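Putative glycosyltransferase (Mannosyltransferase) involved in glycosylating the PBCV-1 major capsid protein (Paramecium bursaria Chlorella virus 1, PDB 2P6W) probably transfers sugar from a nucleotide-sugar donor during glycosylation of the viral major capsid protein, its N-terminal GT-A-type domain holding a manganese ion and the UDP-sugar site. Local coordinates at residues I8-G13 with E31-H36; P47-E52 with L141-P146; Q64-K69 with E74-L79; L132-I137 with E159-R164. All coordinates share one frame; numbering follows the deposited sequence.

Contact 1. Residues I8-G13 with E31-H36; sequences ITILSG and EYCSIH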
# COMPACT_ATOMS: atom_id res chain seq x y z
N ILE A 8 5.14 2.66 13.37
CA ILE A 8 4.62 2.48 12.00
C ILE A 8 4.27 3.83 11.39
O ILE A 8 3.65 4.67 12.06
CB ILE A 8 3.38 1.59 12.02
CG1 ILE A 8 3.77 0.17 12.43
CG2 ILE A 8 2.64 1.58 10.64
CD1 ILE A 8 2.60 -0.69 12.90
N THR A 9 4.67 4.04 10.13
CA THR A 9 4.26 5.21 9.36
C THR A 9 3.45 4.72 8.18
O THR A 9 3.96 3.95 7.36
CB THR A 9 5.49 5.98 8.83
OG1 THR A 9 6.20 6.55 9.93
CG2 THR A 9 5.09 7.10 7.84
N ILE A 10 2.19 5.13 8.11
CA ILE A 10 1.39 4.82 6.94
C ILE A 10 1.60 5.94 5.95
O ILE A 10 1.60 7.11 6.34
CB ILE A 10 -0.11 4.66 7.29
CG1 ILE A 10 -0.25 3.60 8.40
CG2 ILE A 10 -0.94 4.31 6.02
CD1 ILE A 10 -1.66 3.22 8.76
N LEU A 11 1.78 5.57 4.69
CA LEU A 11 1.96 6.58 3.64
C LEU A 11 1.06 6.29 2.45
O LEU A 11 0.73 5.14 2.15
CB LEU A 11 3.42 6.70 3.19
CG LEU A 11 4.06 5.44 2.62
CD1 LEU A 11 5.00 5.77 1.47
CD2 LEU A 11 4.82 4.70 3.70
N SER A 12 0.67 7.37 1.78
CA SER A 12 -0.13 7.27 0.57
C SER A 12 0.03 8.58 -0.16
O SER A 12 0.90 9.40 0.18
CB SER A 12 -1.60 7.03 0.93
OG SER A 12 -2.38 6.71 -0.23
N GLY A 13 -0.83 8.80 -1.15
CA GLY A 13 -0.81 10.07 -1.87
C GLY A 13 -1.82 10.04 -2.98
O GLY A 13 -2.26 8.97 -3.38
N GLU A 31 -7.36 9.46 10.19
CA GLU A 31 -8.07 9.24 11.44
C GLU A 31 -7.52 8.00 12.10
O GLU A 31 -7.23 7.98 13.30
CB GLU A 31 -9.57 9.04 11.21
CG GLU A 31 -10.31 8.78 12.52
CD GLU A 31 -11.68 8.18 12.33
OE1 GLU A 31 -12.05 7.80 11.19
OE2 GLU A 31 -12.40 8.08 13.36
N TYR A 32 -7.38 6.94 11.30
CA TYR A 32 -6.87 5.68 11.84
C TYR A 32 -5.49 5.86 12.49
O TYR A 32 -5.22 5.36 13.59
CB TYR A 32 -6.84 4.64 10.72
CG TYR A 32 -6.37 3.28 11.20
CD1 TYR A 32 -7.19 2.48 12.01
CD2 TYR A 32 -5.11 2.80 10.84
CE1 TYR A 32 -6.76 1.23 12.46
CE2 TYR A 32 -4.66 1.57 11.29
CZ TYR A 32 -5.48 0.78 12.10
OH TYR A 32 -5.03 -0.44 12.55
N CYS A 33 -4.60 6.60 11.82
CA CYS A 33 -3.28 6.87 12.38
C CYS A 33 -3.36 7.60 13.73
O CYS A 33 -2.64 7.27 14.66
CB CYS A 33 -2.44 7.65 11.40
SG CYS A 33 -1.95 6.65 9.98
N SER A 34 -4.27 8.57 13.82
CA SER A 34 -4.44 9.34 15.05
C SER A 34 -4.89 8.45 16.21
O SER A 34 -4.46 8.64 17.35
CB SER A 34 -5.43 10.50 14.83
OG SER A 34 -6.77 10.04 14.83
N ILE A 35 -5.74 7.46 15.91
CA ILE A 35 -6.25 6.56 16.95
C ILE A 35 -5.15 5.71 17.60
O ILE A 35 -5.16 5.49 18.82
CB ILE A 35 -7.42 5.69 16.42
CG1 ILE A 35 -8.64 6.57 16.11
CG2 ILE A 35 -7.82 4.58 17.43
CD1 ILE A 35 -9.74 5.89 15.31
N HIS A 36 -4.19 5.27 16.79
CA HIS A 36 -3.20 4.31 17.25
C HIS A 36 -1.81 4.89 17.41
O HIS A 36 -0.88 4.18 17.80
CB HIS A 36 -3.17 3.10 16.31
CG HIS A 36 -4.50 2.45 16.20
ND1 HIS A 36 -5.01 1.63 17.19
CD2 HIS A 36 -5.48 2.59 15.28
CE1 HIS A 36 -6.23 1.25 16.85
NE2 HIS A 36 -6.54 1.83 15.70
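Ile10 lays its side chain, from CB to CD1, along the sulfur of Cys33 on the neighbouring helix. Three of its carbons share that one atom: CD1 of Ile10 lies 3.7 Å from SG of Cys33, and CB and CG1 of Ile10 follow at only slightly longer range, so the thiol runs alongside the branch rather than meeting its end alone. The terminal methyl also reaches a second partner, with CD1 of Ile10 4.1 Å from CD2 of Tyr32, where it sits at the rim of the phenol, close to the ring plane. The two side chains cross there at about a right angle. Strand 8-13, helix 20-36 and strand 39-43 form a right-handed beta-alpha-beta crossover at the start of the Rossmann-like GT-A domain, and Ile10 projects from the first strand to the helix that covers this side of the sheet. Cys33 also touches Phe40 of the returning strand. With CG anti to the backbone N (chi1 -178°), Tyr32 brings its ring edge to the methyl, while one ring face receives CD2 of His36 from the next turn. The phenol OH of Tyr32 is hydrogen-bonded to the backbone O of Lys92.

Contact 2. Residues P47-E52 with L141-P146; sequences PLETEE and LRNEAP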
# COMPACT_ATOMS: atom_id res chain seq x y z
N PRO A 47 2.74 14.49 -9.86
CA PRO A 47 3.92 13.76 -10.34
C PRO A 47 4.53 14.46 -11.54
O PRO A 47 3.80 14.99 -12.38
CB PRO A 47 3.35 12.39 -10.75
CG PRO A 47 2.02 12.29 -10.06
CD PRO A 47 1.51 13.67 -9.94
N LEU A 48 5.86 14.46 -11.60
CA LEU A 48 6.58 14.99 -12.76
C LEU A 48 6.54 14.03 -13.94
O LEU A 48 6.58 14.46 -15.10
CB LEU A 48 8.04 15.30 -12.41
CG LEU A 48 8.35 16.49 -11.50
CD1 LEU A 48 9.86 16.64 -11.40
CD2 LEU A 48 7.71 17.80 -12.00
N GLU A 49 6.50 12.73 -13.63
CA GLU A 49 6.42 11.67 -14.64
C GLU A 49 5.01 11.10 -14.60
O GLU A 49 4.63 10.44 -13.63
CB GLU A 49 7.46 10.57 -14.38
CG GLU A 49 8.89 11.08 -14.48
CD GLU A 49 9.93 10.05 -14.11
OE1 GLU A 49 9.90 8.93 -14.66
OE2 GLU A 49 10.80 10.38 -13.28
N THR A 50 4.22 11.37 -15.64
CA THR A 50 2.79 11.11 -15.60
C THR A 50 2.31 9.89 -16.41
O THR A 50 1.11 9.62 -16.45
CB THR A 50 1.98 12.33 -16.08
OG1 THR A 50 2.51 12.77 -17.34
CG2 THR A 50 2.06 13.46 -15.06
N GLU A 51 3.24 9.18 -17.05
CA GLU A 51 2.88 7.93 -17.73
C GLU A 51 2.45 6.84 -16.73
O GLU A 51 2.89 6.84 -15.57
CB GLU A 51 4.04 7.41 -18.59
CG GLU A 51 4.33 8.25 -19.84
CD GLU A 51 5.54 7.72 -20.60
OE1 GLU A 51 5.39 6.78 -21.40
OE2 GLU A 51 6.66 8.26 -20.39
N GLU A 52 1.59 5.93 -17.19
CA GLU A 52 1.03 4.89 -16.34
C GLU A 52 2.09 4.14 -15.51
O GLU A 52 1.93 3.98 -14.30
CB GLU A 52 0.21 3.90 -17.17
CG GLU A 52 -0.44 2.77 -16.35
CD GLU A 52 -1.28 1.85 -17.21
OE1 GLU A 52 -2.40 2.27 -17.60
OE2 GLU A 52 -0.84 0.71 -17.50
N LEU A 141 14.34 1.51 -11.26
CA LEU A 141 14.09 0.53 -12.33
C LEU A 141 12.88 0.91 -13.17
O LEU A 141 12.54 0.20 -14.12
CB LEU A 141 13.91 -0.88 -11.76
CG LEU A 141 15.18 -1.51 -11.19
CD1 LEU A 141 14.82 -2.75 -10.44
CD2 LEU A 141 16.19 -1.83 -12.30
N ARG A 142 12.23 2.02 -12.83
CA ARG A 142 10.94 2.38 -13.46
C ARG A 142 10.98 2.52 -14.96
O ARG A 142 9.96 2.34 -15.62
CB ARG A 142 10.35 3.65 -12.85
CG ARG A 142 11.16 4.91 -13.13
CD ARG A 142 10.67 6.04 -12.26
NE ARG A 142 11.35 7.31 -12.52
CZ ARG A 142 12.55 7.64 -12.04
NH1 ARG A 142 13.25 6.78 -11.30
NH2 ARG A 142 13.06 8.83 -12.33
N ASN A 143 12.14 2.88 -15.49
CA ASN A 143 12.25 3.13 -16.93
C ASN A 143 13.12 2.12 -17.67
O ASN A 143 13.65 2.42 -18.74
CB ASN A 143 12.71 4.56 -17.20
CG ASN A 143 11.62 5.60 -16.98
OD1 ASN A 143 11.80 6.56 -16.23
ND2 ASN A 143 10.48 5.42 -17.65
N GLU A 144 13.25 0.94 -17.09
CA GLU A 144 14.05 -0.13 -17.66
C GLU A 144 13.17 -1.37 -17.87
O GLU A 144 12.47 -1.79 -16.95
CB GLU A 144 15.19 -0.44 -16.68
CG GLU A 144 16.13 -1.55 -17.05
CD GLU A 144 17.31 -1.66 -16.08
OE1 GLU A 144 17.68 -0.62 -15.46
OE2 GLU A 144 17.86 -2.77 -15.94
N ALA A 145 13.16 -1.91 -19.09
CA ALA A 145 12.47 -3.18 -19.36
C ALA A 145 13.18 -4.28 -18.58
O ALA A 145 14.41 -4.26 -18.48
CB ALA A 145 12.50 -3.50 -20.84
N PRO A 146 12.43 -5.27 -18.05
CA PRO A 146 10.99 -5.47 -18.16
C PRO A 146 10.20 -4.81 -17.04
O PRO A 146 8.98 -4.97 -16.98
CB PRO A 146 10.85 -6.97 -18.00
CG PRO A 146 11.94 -7.32 -17.02
CD PRO A 146 13.07 -6.38 -17.30
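Arg142 reaches across to Glu49 with a long side chain whose contacts begin well beyond CB. Its CG stands between the backbone N and the carbonyl carbon (chi1 67°), and from there the chain runs extended to NE. CD is the first atom to come near the partner, with CD of Arg142 3.8 Å from OE1 of Glu49. The polar grip begins at NE: the bond from NE of Arg142 to OE1 of Glu49 is 3.1 Å long and nearly straight, at 164°. NE also makes a weak, more bent bond to OE2 of Glu49. At the tip, NH2 of Arg142 donates to OE2 of Glu49 over 2.9 Å, using the syn lone pair of that oxygen. This is a side-on bidentate salt bridge, one nitrogen for each carboxylate oxygen, although the two flat groups are turned 43° apart and so depart from coplanarity.

The bridge joins two surface loops of the GT-A domain: 47-52 leads into helix 52-57, while 141-146 follows helix 132-140 and starts with a type I beta turn from Leu141 to Glu144. The guanidinium is held from its own side as well, since NH1 of Arg142 is hydrogen-bonded to the backbone O of Trp139 and the same group makes a cation-pi contact with the Trp139 indole. Glu49, extended beyond CG, also comes near a second residue of the turn: OE1 of Glu49 and OD1 of Asn143, both acceptors, lie 3.4 Å apart without a hydrogen bond.

Contact 3. Residues Q64-K69 with E74-L79; sequences QQAAEK and EWFLWL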
# COMPACT_ATOMS: atom_id res chain seq x y z
N GLN A 64 10.62 7.48 0.41
CA GLN A 64 11.73 8.30 0.88
C GLN A 64 11.22 9.60 1.54
O GLN A 64 11.78 10.06 2.53
CB GLN A 64 12.79 8.60 -0.21
CG GLN A 64 13.92 9.51 0.36
CD GLN A 64 15.17 9.72 -0.50
OE1 GLN A 64 15.16 9.67 -1.76
NE2 GLN A 64 16.26 10.00 0.19
N GLN A 65 10.14 10.16 0.99
CA GLN A 65 9.52 11.35 1.58
C GLN A 65 9.10 11.05 3.01
O GLN A 65 9.35 11.84 3.93
CB GLN A 65 8.28 11.76 0.80
CG GLN A 65 8.50 12.16 -0.66
CD GLN A 65 9.07 13.56 -0.79
OE1 GLN A 65 10.24 13.79 -0.49
NE2 GLN A 65 8.25 14.50 -1.23
N ALA A 66 8.45 9.89 3.18
CA ALA A 66 7.97 9.45 4.50
C ALA A 66 9.12 9.19 5.47
O ALA A 66 9.03 9.52 6.66
CB ALA A 66 7.11 8.21 4.36
N ALA A 67 10.19 8.59 4.98
CA ALA A 67 11.37 8.31 5.80
C ALA A 67 12.04 9.60 6.26
O ALA A 67 12.51 9.68 7.40
CB ALA A 67 12.37 7.45 5.03
N GLU A 68 12.11 10.60 5.38
CA GLU A 68 12.69 11.88 5.79
C GLU A 68 11.86 12.56 6.87
O GLU A 68 12.39 13.11 7.84
CB GLU A 68 12.84 12.80 4.59
CG GLU A 68 13.52 14.12 4.95
CD GLU A 68 13.89 14.95 3.75
OE1 GLU A 68 13.71 14.46 2.62
OE2 GLU A 68 14.35 16.10 3.93
N LYS A 69 10.54 12.50 6.71
CA LYS A 69 9.64 13.18 7.64
C LYS A 69 9.62 12.46 8.97
O LYS A 69 9.56 13.10 10.04
CB LYS A 69 8.23 13.27 7.04
CG LYS A 69 7.18 13.97 7.88
CD LYS A 69 7.47 15.43 8.11
CE LYS A 69 6.48 16.04 9.10
NZ LYS A 69 5.05 15.94 8.65
N GLU A 74 10.02 2.26 12.00
CA GLU A 74 10.50 0.89 11.83
C GLU A 74 9.83 0.21 10.66
O GLU A 74 10.49 -0.46 9.87
CB GLU A 74 10.26 0.08 13.09
CG GLU A 74 11.03 0.59 14.29
CD GLU A 74 10.66 -0.16 15.54
OE1 GLU A 74 11.13 -1.31 15.67
OE2 GLU A 74 9.89 0.39 16.36
N TRP A 75 8.51 0.37 10.57
CA TRP A 75 7.73 -0.19 9.45
C TRP A 75 7.01 0.90 8.68
O TRP A 75 6.27 1.70 9.27
CB TRP A 75 6.68 -1.18 9.94
CG TRP A 75 7.28 -2.51 10.29
CD1 TRP A 75 7.58 -2.97 11.54
CD2 TRP A 75 7.67 -3.54 9.38
NE1 TRP A 75 8.14 -4.21 11.46
CE2 TRP A 75 8.20 -4.60 10.15
CE3 TRP A 75 7.63 -3.67 8.00
CZ2 TRP A 75 8.68 -5.77 9.58
CZ3 TRP A 75 8.11 -4.86 7.43
CH2 TRP A 75 8.63 -5.88 8.21
N PHE A 76 7.21 0.91 7.36
CA PHE A 76 6.48 1.79 6.45
C PHE A 76 5.36 0.97 5.84
O PHE A 76 5.57 -0.18 5.47
CB PHE A 76 7.39 2.31 5.34
CG PHE A 76 8.46 3.23 5.85
CD1 PHE A 76 8.22 4.60 5.99
CD2 PHE A 76 9.70 2.72 6.22
CE1 PHE A 76 9.20 5.44 6.48
CE2 PHE A 76 10.70 3.57 6.72
CZ PHE A 76 10.43 4.93 6.85
N LEU A 77 4.17 1.55 5.77
CA LEU A 77 3.03 0.85 5.20
C LEU A 77 2.48 1.71 4.06
O LEU A 77 1.91 2.76 4.32
CB LEU A 77 1.96 0.60 6.28
CG LEU A 77 0.63 0.03 5.78
CD1 LEU A 77 0.85 -1.26 4.98
CD2 LEU A 77 -0.33 -0.20 6.93
N TRP A 78 2.67 1.27 2.82
CA TRP A 78 2.08 1.94 1.67
C TRP A 78 0.63 1.48 1.49
O TRP A 78 0.39 0.28 1.47
CB TRP A 78 2.84 1.60 0.37
CG TRP A 78 2.06 2.06 -0.81
CD1 TRP A 78 1.21 1.32 -1.59
CD2 TRP A 78 1.97 3.41 -1.30
NE1 TRP A 78 0.61 2.12 -2.54
CE2 TRP A 78 1.07 3.40 -2.39
CE3 TRP A 78 2.57 4.62 -0.92
CZ2 TRP A 78 0.74 4.57 -3.10
CZ3 TRP A 78 2.26 5.78 -1.64
CH2 TRP A 78 1.35 5.75 -2.71
N LEU A 79 -0.30 2.43 1.34
CA LEU A 79 -1.68 2.14 0.93
C LEU A 79 -2.02 2.93 -0.31
O LEU A 79 -1.85 4.17 -0.33
CB LEU A 79 -2.67 2.56 2.03
CG LEU A 79 -2.49 1.94 3.41
CD1 LEU A 79 -3.57 2.48 4.34
CD2 LEU A 79 -2.48 0.41 3.39
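Phe76 has its CG anti to the carbonyl carbon (chi1 -67°), and a second torsion of -87° turns the ring roughly perpendicular to the CA–CB–CG plane; together they carry the outer ring carbons to the two small residues Ala66 and Ala67 on the helix. The leading atoms are CE1 and CZ. CZ of Phe76 meets the methyl CB of Ala67 at 3.7 Å, whereas CE1 of Phe76 comes within 3.6 Å of the backbone N of Ala67, a van der Waals approach to the main chain. Ala66 is touched by ring atoms nearer the root: its CB stands 4.1 Å from CE1 of Phe76, with CD1 of Phe76 just as near.

In the fold, helix 59-69 packs on one face of the sheet of the GT-A domain and, through the short connection after it, runs into strand 75-79, which lies between strands 8-13 and 124-128. The Asp-X-Asp motif follows directly on that strand, with Asp80 and Asp82 coordinating the bound manganese ion. Short alanine side chains let the helix backbone itself come close to the ring, CA of Ala67 lying 3.7 Å from CZ of Phe76. Ala66 points its CB toward the strand and also packs against Tyr41 of strand 39-43, so this one small residue is shared between two strands. Leu11 of strand 8-13 also touches the Phe76 side chain.

Contact 4. Residues L132-I137 with E159-R164; sequences LEIEKI and EYVFPR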
# COMPACT_ATOMS: atom_id res chain seq x y z
N LEU A 132 14.69 0.52 2.87
CA LEU A 132 14.56 1.81 2.17
C LEU A 132 15.51 1.88 0.97
O LEU A 132 15.15 2.42 -0.07
CB LEU A 132 14.83 2.97 3.11
CG LEU A 132 13.71 3.30 4.08
CD1 LEU A 132 14.22 4.34 5.07
CD2 LEU A 132 12.44 3.82 3.38
N GLU A 133 16.71 1.32 1.11
CA GLU A 133 17.67 1.38 -0.00
C GLU A 133 17.21 0.47 -1.15
O GLU A 133 17.48 0.74 -2.32
CB GLU A 133 19.06 1.01 0.50
CG GLU A 133 19.66 2.13 1.35
CD GLU A 133 20.04 3.32 0.51
OE1 GLU A 133 20.74 3.12 -0.51
OE2 GLU A 133 19.64 4.45 0.87
N ILE A 134 16.48 -0.58 -0.79
CA ILE A 134 15.87 -1.44 -1.80
C ILE A 134 14.79 -0.70 -2.57
O ILE A 134 14.74 -0.79 -3.80
CB ILE A 134 15.26 -2.71 -1.18
CG1 ILE A 134 16.39 -3.57 -0.60
CG2 ILE A 134 14.45 -3.46 -2.24
CD1 ILE A 134 15.91 -4.85 0.10
N GLU A 135 13.94 0.04 -1.86
CA GLU A 135 12.91 0.82 -2.55
C GLU A 135 13.53 1.85 -3.49
O GLU A 135 12.98 2.15 -4.55
CB GLU A 135 12.00 1.49 -1.54
CG GLU A 135 11.10 0.48 -0.83
CD GLU A 135 9.97 0.01 -1.74
OE1 GLU A 135 9.34 0.85 -2.40
OE2 GLU A 135 9.70 -1.21 -1.81
N LYS A 136 14.68 2.40 -3.11
CA LYS A 136 15.39 3.31 -3.99
C LYS A 136 15.73 2.62 -5.31
O LYS A 136 15.60 3.22 -6.38
CB LYS A 136 16.67 3.84 -3.35
CG LYS A 136 16.45 4.92 -2.32
CD LYS A 136 17.79 5.52 -1.86
CE LYS A 136 17.65 6.49 -0.69
NZ LYS A 136 19.00 7.00 -0.31
N ILE A 137 16.15 1.36 -5.23
CA ILE A 137 16.42 0.59 -6.44
C ILE A 137 15.14 0.32 -7.24
O ILE A 137 15.13 0.48 -8.47
CB ILE A 137 17.16 -0.74 -6.12
CG1 ILE A 137 18.52 -0.44 -5.47
CG2 ILE A 137 17.35 -1.54 -7.38
CD1 ILE A 137 19.45 0.34 -6.35
N GLU A 159 9.52 -10.09 -8.70
CA GLU A 159 10.46 -10.75 -9.62
C GLU A 159 11.89 -10.22 -9.59
O GLU A 159 12.82 -10.92 -10.07
CB GLU A 159 9.93 -10.71 -11.04
CG GLU A 159 8.62 -11.49 -11.23
CD GLU A 159 8.12 -11.46 -12.66
OE1 GLU A 159 8.97 -11.52 -13.58
OE2 GLU A 159 6.88 -11.38 -12.86
N TYR A 160 12.08 -9.00 -9.09
CA TYR A 160 13.42 -8.45 -8.94
C TYR A 160 13.87 -8.49 -7.47
O TYR A 160 14.95 -8.99 -7.15
CB TYR A 160 13.50 -7.01 -9.48
CG TYR A 160 14.91 -6.51 -9.61
CD1 TYR A 160 15.61 -6.66 -10.80
CD2 TYR A 160 15.55 -5.88 -8.54
CE1 TYR A 160 16.91 -6.21 -10.91
CE2 TYR A 160 16.85 -5.42 -8.64
CZ TYR A 160 17.52 -5.59 -9.83
OH TYR A 160 18.82 -5.14 -9.95
N VAL A 161 13.03 -7.97 -6.57
CA VAL A 161 13.46 -7.86 -5.17
C VAL A 161 13.46 -9.21 -4.47
O VAL A 161 14.46 -9.63 -3.88
CB VAL A 161 12.58 -6.86 -4.37
CG1 VAL A 161 12.96 -6.87 -2.90
CG2 VAL A 161 12.76 -5.44 -4.93
N PHE A 162 12.32 -9.90 -4.54
CA PHE A 162 12.18 -11.13 -3.76
C PHE A 162 13.30 -12.17 -4.01
O PHE A 162 13.85 -12.72 -3.05
CB PHE A 162 10.79 -11.75 -3.95
CG PHE A 162 9.69 -11.07 -3.16
CD1 PHE A 162 9.93 -9.91 -2.41
CD2 PHE A 162 8.39 -11.57 -3.22
CE1 PHE A 162 8.88 -9.28 -1.70
CE2 PHE A 162 7.36 -10.95 -2.52
CZ PHE A 162 7.61 -9.82 -1.76
N PRO A 163 13.66 -12.44 -5.28
CA PRO A 163 14.75 -13.40 -5.51
C PRO A 163 16.06 -13.03 -4.83
O PRO A 163 16.86 -13.93 -4.53
CB PRO A 163 14.92 -13.40 -7.02
CG PRO A 163 13.59 -13.04 -7.54
CD PRO A 163 13.08 -11.99 -6.57
N ARG A 164 16.26 -11.75 -4.57
CA ARG A 164 17.52 -11.27 -4.03
C ARG A 164 17.55 -11.22 -2.50
O ARG A 164 18.62 -10.98 -1.92
CB ARG A 164 17.84 -9.89 -4.61
CG ARG A 164 18.26 -9.89 -6.10
CD ARG A 164 18.28 -8.48 -6.67
NE ARG A 164 18.91 -8.45 -8.00
CZ ARG A 164 18.35 -8.93 -9.11
NH1 ARG A 164 17.13 -9.45 -9.07
NH2 ARG A 164 19.02 -8.89 -10.26
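Ile134 and Val161 join helices 132-140 and 153-164 of the GT-A domain, and both residues rest on strand 107-110 by touching Tyr107. The contact between the helices is apolar. CG2 of Ile134 meets both methyls of Val161, 3.7 Å from CG2 and 3.8 Å from CG1, so a single methyl lodges against the fork of the valine. Ile134 holds that CG2 anti to the backbone N and beside the carbonyl carbon, the branch that faces the second helix. One turn later, CG2 of Ile137 approaches CE2 of Tyr160 at 4.1 Å; the side chains meet aslant, where Ile137 is exposed.

The polar interactions do not run between the two helices. Within 132-137 the salt bridge from NZ of Lys136 to OE2 of Glu133 spans 2.9 Å. Glu135, whose CB points away from the second helix, links its own helix to the surrounding fold, its carboxylate being tied to Lys125, Tyr107 and Ser60.

Aromatic interactions involve Tyr160, whose ring meets Trp147 edge-to-face. Its phenol also carries Arg164, the flat guanidinium lying over one ring face with NH1 of Arg164 above the ring centre, 3.5 Å from the plane. That same nitrogen is gripped by a backbone carbonyl, NH1 of Arg164 donating to O of Tyr160 at 2.9 Å with an N-H...O angle of 148°.

From the N terminus, contact 1 closes first, tying strand 8-13 to the end of the helix that follows it. The chain then passes through strand 39-43 into the loop that opens contact 2, a long loop shut only at 141-146. Contact 3 closes inside it, joining helix 59-69 to strand 75-79, one of whose neighbours in the sheet is strand 8-13; contacts 1 and 3 therefore meet directly. Contact 4 opens at 132-137 before contact 2 has closed and ends at 159-164 after it, so these two cross, touching where Leu141 packs on Tyr160. Leu132 bridges contacts 3 and 4 by resting on Ala67 and Phe76.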